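Long-range contact in tryptophan synthase alpha chain (Aquifex aeolicus, PDB 2EKC), which probably catalyses the aldol cleavage of indoleglycerol phosphate to indole and glyceraldehyde 3-phosphate, as the alpha subunit of tryptophan synthase: residues G154-S158 with R193-K197. Residues are numbered along the deposited sequence.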
# COMPACT_ATOMS: atom_id res chain seq x y z
N GLY A 154 2.58 -11.23 4.16
CA GLY A 154 3.47 -12.19 4.77
C GLY A 154 4.04 -11.62 6.05
O GLY A 154 3.82 -10.45 6.36
N ALA A 155 4.75 -12.45 6.81
CA ALA A 155 5.35 -12.00 8.06
C ALA A 155 6.73 -12.62 8.23
O ALA A 155 7.08 -13.56 7.52
CB ALA A 155 4.45 -12.39 9.23
N PRO A 156 7.54 -12.08 9.16
CA PRO A 156 8.88 -12.62 9.38
C PRO A 156 8.82 -14.07 9.85
O PRO A 156 9.81 -14.79 9.78
CB PRO A 156 9.45 -11.69 10.45
CG PRO A 156 8.70 -10.40 10.22
CD PRO A 156 7.30 -10.90 10.00
N THR A 157 7.64 -14.48 10.32
CA THR A 157 7.45 -15.84 10.82
C THR A 157 6.63 -16.74 9.89
O THR A 157 6.23 -17.83 10.29
CB THR A 157 6.78 -15.84 12.21
OG1 THR A 157 5.52 -15.16 12.13
CG2 THR A 157 7.67 -15.14 13.23
N SER A 158 6.38 -16.29 8.67
CA SER A 158 5.61 -17.11 7.72
C SER A 158 6.34 -18.43 7.44
O SER A 158 7.54 -18.44 7.18
CB SER A 158 5.39 -16.35 6.41
OG SER A 158 4.50 -15.26 6.60
N ARG A 193 15.76 -10.78 10.75
CA ARG A 193 14.69 -11.77 10.67
C ARG A 193 13.85 -11.70 9.39
O ARG A 193 13.59 -12.73 8.76
CB ARG A 193 13.79 -11.64 11.88
CG ARG A 193 12.78 -12.76 12.01
CD ARG A 193 12.30 -12.87 13.44
NE ARG A 193 11.46 -14.04 13.64
CZ ARG A 193 11.19 -14.57 14.83
NH1 ARG A 193 11.70 -14.02 15.92
NH2 ARG A 193 10.41 -15.63 14.91
N ILE A 194 13.41 -10.51 9.01
CA ILE A 194 12.60 -10.37 7.81
C ILE A 194 13.48 -10.57 6.57
O ILE A 194 13.02 -11.08 5.55
CB ILE A 194 11.90 -8.99 7.75
CG1 ILE A 194 11.07 -8.88 6.47
CG2 ILE A 194 12.94 -7.88 7.80
CD1 ILE A 194 9.99 -9.96 6.32
N LYS A 195 14.74 -10.18 6.68
CA LYS A 195 15.68 -10.33 5.58
C LYS A 195 15.85 -11.82 5.24
O LYS A 195 15.79 -12.21 4.07
CB LYS A 195 17.03 -9.72 5.95
CG LYS A 195 18.09 -9.82 4.86
CD LYS A 195 19.32 -9.01 5.22
CE LYS A 195 20.39 -9.14 4.16
NZ LYS A 195 20.87 -10.55 4.03
N LYS A 196 16.05 -12.63 6.27
CA LYS A 196 16.21 -14.07 6.07
C LYS A 196 14.93 -14.68 5.51
O LYS A 196 14.98 -15.60 4.69
CB LYS A 196 16.58 -14.75 7.39
CG LYS A 196 18.04 -14.54 7.81
CD LYS A 196 19.00 -15.24 6.85
CE LYS A 196 20.44 -15.13 7.32
NZ LYS A 196 21.39 -15.80 6.40
N LYS A 197 13.79 -14.18 5.96
CA LYS A 197 12.51 -14.70 5.48
C LYS A 197 12.35 -14.39 4.00
O LYS A 197 11.86 -15.22 3.23
CB LYS A 197 11.36 -14.08 6.26
CG LYS A 197 9.99 -14.61 5.86
CD LYS A 197 9.56 -15.78 6.72
CE LYS A 197 10.48 -16.97 6.58
NZ LYS A 197 10.14 -18.05 7.55
O HOH W 1 11.26 -16.01 11.76
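After Gly154 the backbone leaves its strand and folds into a type I beta turn from Ala155 to Ser158, closed by a 3.0 Å hydrogen bond from Ser158 N to Ala155 O. The Ser158 hydroxyl adds a second bond across the bend, 2.8 Å from Ala155 N to Ser158 OG. The turn faces the first turn of helix 192-204, where the nearest CA atoms, those of Pro156 and Ile194, lie 4.6 Å apart. Arg193 and Lys197, paired through the 3.2 Å bond from Lys197 N to Arg193 O, both direct their CA-to-CB bonds at the turn, and the Pro156 ring packs on Arg193 and Ile194, with Pro156 CB 3.8 Å from Arg193 CG and Pro156 CG 4.1 Å from Ile194 CD1. In this TIM barrel the contact joins the loop that follows the fifth strand, 149-154, to the helix preceding the seventh, 209-212; strand 174-177, between them, touches both sides, Val177 meeting Pro156 and Phe176 meeting Ile194. The aliphatic part of Lys197 runs along the turn's carbonyls, Lys197 CD standing 3.2 Å from Pro156 O, and Lys197 NZ donates a 2.7 Å hydrogen bond to Ser158 O while also forming a salt bridge with Glu200. Water also bridges Arg193 and the turn, donating to Pro156 O and accepting from Arg193 NE, each at 2.7 Å, and Thr157 CG2 rests 3.3 Å from Arg193 NH2.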